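Local coordinates for protein molybdopterin synthase catalytic subunit (Helicobacter pylori, PDB 3RPF) that probably converts precursor Z into molybdopterin, inserting two sulfur atoms supplied by the MoaD carrier subunit to build the dithiolene group, at residues K19-E24 against V75-H80; F92-M97 against N110-F115. All coordinates share one frame; numbering follows the deposited sequence.

Contact 1. Residues K19-E24 against V75-H80; sequences KAYQEE and VLKMAH
Glu24 of the helix and Lys77 of the strand reach toward each other tip to tip and close a salt bridge between helix 14-27 and strand 74-82. Lys77 NZ donates to Glu24 OE1 at 2.8 Å, meeting that oxygen on its syn side, 19° out of the carboxylate plane. The same ammonium makes a weaker bond to Glu24 OE2, 3.1 Å from NZ, so it straddles the carboxylate unevenly. Glu24 OE2 has its stronger partner in Lys28, further along the chain, and the carboxylate is thus shared by two lysines, which would be expected to favour its ionised form. CG of Glu24 stands anti to the backbone N (chi1 -174°), and the chain, extended beyond it, carries the carboxylate out to meet the ammonium. Val75 lies against the same carboxylate, its CG1 3.6 Å from Glu24 OE2.

The two segments run almost exactly antiparallel, at 171°, with their axes 11.3 Å apart; this is a helix laid along one face of the mixed sheet in the alpha/beta hammerhead fold of MoaE. Tyr21 lies one helical turn before Glu24 and packs on the Lys77 side chain. Its ring and the aliphatic run of Lys77 cross obliquely, Tyr21 CE1 lying 4.0 Å from Lys77 CD. The hydroxyl approaches the strand without bonding to it directly. A water in the plane of the ring, at its edge, lies 2.5 Å from Tyr21 OH, a short distance to be read with caution, and donates to Met78 O at 2.9 Å, so that it links the hydroxyl to the strand. Met78, present as selenomethionine, turns its side chain to the far face of the sheet, while the backbone of Lys77 is hydrogen-bonded to Val95 on the adjoining strand 90-98.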
loop_
_atom_site.group_PDB
_atom_site.type_symbol
_atom_site.label_atom_id
_atom_site.label_comp_id
_atom_site.label_asym_id
_atom_site.label_seq_id
_atom_site.Cartn_x
_atom_site.Cartn_y
_atom_site.Cartn_z
ATOM N N LYS A 19 8.063 9.712 8.722
ATOM C CA LYS A 19 9.451 10.141 8.643
ATOM C C LYS A 19 10.372 9.094 9.253
ATOM O O LYS A 19 11.373 8.715 8.648
ATOM C CB LYS A 19 9.642 11.483 9.355
ATOM C CG LYS A 19 11.099 11.842 9.646
ATOM C CD LYS A 19 11.205 12.764 10.868
ATOM C CE LYS A 19 12.643 13.208 11.133
ATOM N NZ LYS A 19 12.773 13.937 12.431
ATOM N N ALA A 20 10.033 8.625 10.453
ATOM C CA ALA A 20 10.859 7.630 11.135
ATOM C C ALA A 20 10.926 6.344 10.339
ATOM O O ALA A 20 11.989 5.732 10.213
ATOM C CB ALA A 20 10.330 7.353 12.539
ATOM N N TYR A 21 9.788 5.913 9.810
ATOM C CA TYR A 21 9.772 4.663 9.057
ATOM C C TYR A 21 10.662 4.760 7.816
ATOM O O TYR A 21 11.408 3.830 7.505
ATOM C CB TYR A 21 8.345 4.303 8.658
ATOM C CG TYR A 21 7.483 3.821 9.802
ATOM C CD1 TYR A 21 8.031 3.117 10.872
ATOM C CD2 TYR A 21 6.116 4.066 9.813
ATOM C CE1 TYR A 21 7.231 2.667 11.920
ATOM C CE2 TYR A 21 5.313 3.624 10.857
ATOM C CZ TYR A 21 5.876 2.924 11.906
ATOM O OH TYR A 21 5.070 2.487 12.942
ATOM N N GLN A 22 10.583 5.886 7.116
ATOM C CA GLN A 22 11.360 6.078 5.897
ATOM C C GLN A 22 12.840 6.087 6.192
ATOM O O GLN A 22 13.621 5.483 5.466
ATOM C CB GLN A 22 10.985 7.390 5.207
ATOM C CG GLN A 22 9.977 7.233 4.101
ATOM C CD GLN A 22 9.473 8.568 3.615
ATOM O OE1 GLN A 22 8.587 9.170 4.229
ATOM N NE2 GLN A 22 10.048 9.055 2.520
ATOM N N GLU A 23 13.225 6.792 7.250
ATOM C CA GLU A 23 14.618 6.822 7.669
ATOM C C GLU A 23 15.117 5.406 7.913
ATOM O O GLU A 23 16.236 5.061 7.542
ATOM C CB GLU A 23 14.791 7.693 8.911
ATOM C CG GLU A 23 14.523 9.172 8.650
ATOM C CD GLU A 23 14.687 10.030 9.889
ATOM O OE1 GLU A 23 14.673 9.473 11.011
ATOM O OE2 GLU A 23 14.830 11.266 9.740
ATOM N N GLU A 24 14.279 4.576 8.524
ATOM C CA GLU A 24 14.632 3.177 8.717
ATOM C C GLU A 24 14.798 2.492 7.361
ATOM O O GLU A 24 15.745 1.740 7.151
ATOM C CB GLU A 24 13.580 2.451 9.563
ATOM C CG GLU A 24 13.961 1.013 9.925
ATOM C CD GLU A 24 12.905 0.326 10.783
ATOM O OE1 GLU A 24 12.127 1.038 11.453
ATOM O OE2 GLU A 24 12.851 -0.926 10.791
ATOM N N VAL A 75 10.159 -5.794 6.820
ATOM C CA VAL A 75 9.862 -5.144 8.088
ATOM C C VAL A 75 8.419 -4.678 8.114
ATOM O O VAL A 75 7.998 -3.850 7.294
ATOM C CB VAL A 75 10.740 -3.924 8.336
ATOM C CG1 VAL A 75 10.270 -3.183 9.591
ATOM C CG2 VAL A 75 12.196 -4.342 8.488
ATOM N N LEU A 76 7.660 -5.203 9.063
ATOM C CA LEU A 76 6.256 -4.842 9.178
ATOM C C LEU A 76 6.032 -4.226 10.542
ATOM O O LEU A 76 6.306 -4.860 11.568
ATOM C CB LEU A 76 5.394 -6.088 9.006
ATOM C CG LEU A 76 3.875 -5.908 9.117
ATOM C CD1 LEU A 76 3.334 -5.015 7.993
ATOM C CD2 LEU A 76 3.184 -7.272 9.099
ATOM N N LYS A 77 5.559 -2.983 10.564
ATOM C CA LYS A 77 5.259 -2.309 11.834
ATOM C C LYS A 77 3.942 -1.588 11.745
ATOM O O LYS A 77 3.450 -1.303 10.641
ATOM C CB LYS A 77 6.366 -1.313 12.182
ATOM C CG LYS A 77 7.724 -1.987 12.321
ATOM C CD LYS A 77 8.806 -0.985 12.670
ATOM C CE LYS A 77 10.126 -1.705 12.934
ATOM N NZ LYS A 77 11.188 -0.760 13.385
HETATM N N MSE A 78 3.352 -1.303 12.905
HETATM C CA MSE A 78 2.083 -0.599 12.927
HETATM C C MSE A 78 1.947 0.293 14.158
HETATM O O MSE A 78 2.688 0.155 15.151
HETATM C CB MSE A 78 0.927 -1.603 12.892
HETATM C CG MSE A 78 0.811 -2.429 14.181
HETATM SE SE MSE A 78 -0.923 -3.315 14.350
HETATM C CE MSE A 78 -1.966 -1.761 14.868
ATOM N N ALA A 79 0.996 1.216 14.075
ATOM C CA ALA A 79 0.634 2.059 15.200
ATOM C C ALA A 79 -0.864 2.210 15.146
ATOM O O ALA A 79 -1.449 2.200 14.065
ATOM C CB ALA A 79 1.288 3.419 15.084
ATOM N N HIS A 80 -1.493 2.357 16.306
ATOM C CA HIS A 80 -2.938 2.503 16.348
ATOM C C HIS A 80 -3.302 3.407 17.509
ATOM O O HIS A 80 -2.632 3.387 18.544
ATOM C CB HIS A 80 -3.617 1.134 16.495
ATOM C CG HIS A 80 -5.048 1.125 16.069
ATOM N ND1 HIS A 80 -6.038 1.802 16.751
ATOM C CD2 HIS A 80 -5.667 0.529 15.013
ATOM C CE1 HIS A 80 -7.196 1.631 16.139
ATOM N NE2 HIS A 80 -6.996 0.861 15.082
HETATM O O HOH W 1 5.459 1.032 14.973
#

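Contact 2. Residues F92-M97 against N110-F115; sequences FLCVSM and NFIEDF
The strand carrying Phe92 and Cys94 and the helix carrying Phe111, Ile112 and Phe115 run at 150° to each other, roughly antiparallel, with segment axes 10.4 Å apart. They come closest in backbone at Cys94 and Ile112, whose CA atoms are 8.4 Å apart, and no hydrogen bond crosses between them. Phe92 and Phe115 bridge the gap tip to tip and end in an offset stack: the centroids of the two rings are 4.3 Å apart and the planes only 5° from parallel. Phe92 CE1 lies over a face of the Phe115 ring toward its rim, 3.8 Å from Phe115 CZ, whereas Phe115 CE2 sits over the centre of the Phe92 ring. Phe111, one turn earlier in the helix, brings its CE2 to the edge of the Phe92 ring, 4.2 Å from Phe92 CZ.

Cys94 SG stands between the backbone N and the carbonyl carbon (chi1 66°), where it meets the rim of Phe111, 4.0 Å from Phe111 CE2, as a sulfur-aromatic contact made at the edge. The same sulfur is 4.1 Å from Ile112 CG1. Trp65 and Phe62 of helix 55-71 pack further rings against Phe111, extending the aromatic core. The stacked pair also touches the MoaD chain, Phe92 at its Gly74 and Phe115 at its Gly73, and Phe115 is followed directly by Lys116, a probable substrate-binding residue. This is a helix-on-sheet core of the MoaE alpha/beta hammerhead fold, with its aromatic end beside the probable sulfur-transfer site.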
loop_
_atom_site.group_PDB
_atom_site.type_symbol
_atom_site.label_atom_id
_atom_site.label_comp_id
_atom_site.label_asym_id
_atom_site.label_seq_id
_atom_site.Cartn_x
_atom_site.Cartn_y
_atom_site.Cartn_z
ATOM N N PHE A 92 -4.853 4.756 12.527
ATOM C CA PHE A 92 -4.155 3.509 12.271
ATOM C C PHE A 92 -3.158 3.764 11.151
ATOM O O PHE A 92 -3.443 4.518 10.225
ATOM C CB PHE A 92 -5.176 2.431 11.868
ATOM C CG PHE A 92 -4.564 1.188 11.240
ATOM C CD1 PHE A 92 -3.621 0.431 11.926
ATOM C CD2 PHE A 92 -4.981 0.753 9.986
ATOM C CE1 PHE A 92 -3.070 -0.713 11.366
ATOM C CE2 PHE A 92 -4.445 -0.404 9.412
ATOM C CZ PHE A 92 -3.481 -1.143 10.108
ATOM N N LEU A 93 -1.983 3.162 11.265
ATOM C CA LEU A 93 -0.951 3.320 10.252
ATOM C C LEU A 93 -0.128 2.061 10.256
ATOM O O LEU A 93 0.190 1.518 11.323
ATOM C CB LEU A 93 -0.062 4.530 10.569
ATOM C CG LEU A 93 1.051 4.828 9.561
ATOM C CD1 LEU A 93 1.253 6.327 9.382
ATOM C CD2 LEU A 93 2.333 4.171 10.006
ATOM N N CYS A 94 0.202 1.560 9.072
ATOM C CA CYS A 94 1.142 0.463 9.021
ATOM C C CYS A 94 2.053 0.561 7.833
ATOM O O CYS A 94 1.747 1.233 6.829
ATOM C CB CYS A 94 0.426 -0.883 9.068
ATOM S SG CYS A 94 -0.595 -1.229 7.650
ATOM N N VAL A 95 3.209 -0.079 7.968
ATOM C CA VAL A 95 4.221 -0.043 6.918
ATOM C C VAL A 95 4.738 -1.444 6.706
ATOM O O VAL A 95 4.910 -2.211 7.659
ATOM C CB VAL A 95 5.390 0.875 7.310
ATOM C CG1 VAL A 95 6.017 0.393 8.627
ATOM C CG2 VAL A 95 6.428 0.932 6.206
ATOM N N SER A 96 4.961 -1.778 5.441
ATOM C CA SER A 96 5.579 -3.027 5.061
ATOM C C SER A 96 6.663 -2.589 4.116
ATOM O O SER A 96 6.363 -1.955 3.088
ATOM C CB SER A 96 4.566 -3.898 4.321
ATOM O OG SER A 96 5.189 -5.057 3.787
HETATM N N MSE A 97 7.922 -2.885 4.448
HETATM C CA MSE A 97 9.027 -2.414 3.590
HETATM C C MSE A 97 10.110 -3.467 3.498
HETATM O O MSE A 97 10.260 -4.294 4.398
HETATM C CB MSE A 97 9.614 -1.108 4.140
HETATM C CG MSE A 97 9.953 -1.189 5.655
HETATM SE SE MSE A 97 10.594 0.491 6.430
HETATM C CE MSE A 97 10.036 0.240 8.301
ATOM N N ASN A 110 -2.100 -8.893 2.736
ATOM C CA ASN A 110 -2.535 -9.959 3.631
ATOM C C ASN A 110 -2.687 -9.471 5.068
ATOM O O ASN A 110 -3.652 -9.811 5.755
ATOM C CB ASN A 110 -1.568 -11.143 3.568
ATOM C CG ASN A 110 -1.617 -11.871 2.232
ATOM O OD1 ASN A 110 -2.608 -11.795 1.508
ATOM N ND2 ASN A 110 -0.547 -12.584 1.906
ATOM N N PHE A 111 -1.738 -8.666 5.526
ATOM C CA PHE A 111 -1.823 -8.131 6.882
ATOM C C PHE A 111 -3.058 -7.272 7.099
ATOM O O PHE A 111 -3.796 -7.463 8.068
ATOM C CB PHE A 111 -0.597 -7.293 7.228
ATOM C CG PHE A 111 -0.717 -6.581 8.552
ATOM C CD1 PHE A 111 -0.655 -7.299 9.736
ATOM C CD2 PHE A 111 -0.889 -5.213 8.613
ATOM C CE1 PHE A 111 -0.758 -6.673 10.959
ATOM C CE2 PHE A 111 -1.002 -4.570 9.844
ATOM C CZ PHE A 111 -0.935 -5.314 11.020
ATOM N N ILE A 112 -3.280 -6.307 6.212
ATOM C CA ILE A 112 -4.378 -5.364 6.411
ATOM C C ILE A 112 -5.716 -6.087 6.493
ATOM O O ILE A 112 -6.569 -5.736 7.311
ATOM C CB ILE A 112 -4.404 -4.264 5.312
ATOM C CG1 ILE A 112 -3.099 -3.473 5.346
ATOM C CG2 ILE A 112 -5.592 -3.323 5.532
ATOM C CD1 ILE A 112 -2.958 -2.459 4.207
ATOM N N GLU A 113 -5.891 -7.111 5.662
ATOM C CA GLU A 113 -7.135 -7.882 5.649
ATOM C C GLU A 113 -7.285 -8.679 6.945
ATOM O O GLU A 113 -8.358 -8.702 7.545
ATOM C CB GLU A 113 -7.169 -8.817 4.435
ATOM C CG GLU A 113 -8.370 -9.777 4.370
ATOM C CD GLU A 113 -9.697 -9.080 4.076
ATOM O OE1 GLU A 113 -9.745 -7.830 4.097
ATOM O OE2 GLU A 113 -10.700 -9.787 3.825
ATOM N N ASP A 114 -6.206 -9.318 7.384
ATOM C CA ASP A 114 -6.245 -10.065 8.640
ATOM C C ASP A 114 -6.509 -9.128 9.807
ATOM O O ASP A 114 -7.287 -9.447 10.711
ATOM C CB ASP A 114 -4.940 -10.818 8.860
ATOM C CG ASP A 114 -5.082 -11.925 9.897
ATOM O OD1 ASP A 114 -5.895 -12.838 9.657
ATOM O OD2 ASP A 114 -4.396 -11.890 10.940
ATOM N N PHE A 115 -5.856 -7.973 9.785
ATOM C CA PHE A 115 -6.024 -6.977 10.830
ATOM C C PHE A 115 -7.492 -6.571 10.988
ATOM O O PHE A 115 -8.048 -6.599 12.088
ATOM C CB PHE A 115 -5.167 -5.747 10.529
ATOM C CG PHE A 115 -5.383 -4.612 11.495
ATOM C CD1 PHE A 115 -4.621 -4.512 12.636
ATOM C CD2 PHE A 115 -6.359 -3.656 11.261
ATOM C CE1 PHE A 115 -4.820 -3.481 13.540
ATOM C CE2 PHE A 115 -6.563 -2.618 12.164
ATOM C CZ PHE A 115 -5.786 -2.539 13.302
#

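Contacts 1 and 2 lie on opposite faces of one mixed sheet, with centres about 11 Å apart: helix 14-27 covers one side and helix 101-118 the other. Strands 74-82 and 90-98 join them as antiparallel neighbours, with probable hydrogen bonds of 2.9 Å from Val75 N to Met97 O and from Ala79 N to Leu93 O. Tyr21 also packs on Leu93, while selenomethionine Met78, on the opposite face, packs on Phe92, Phe111 and Phe115. Contact 2 is nearer the probable substrate site: the Phe115 side chain is about 5 Å from that of Lys116 and the Phe92 side chain about 8 Å from that of Val40, against about 11 Å from Met78 to Lys116.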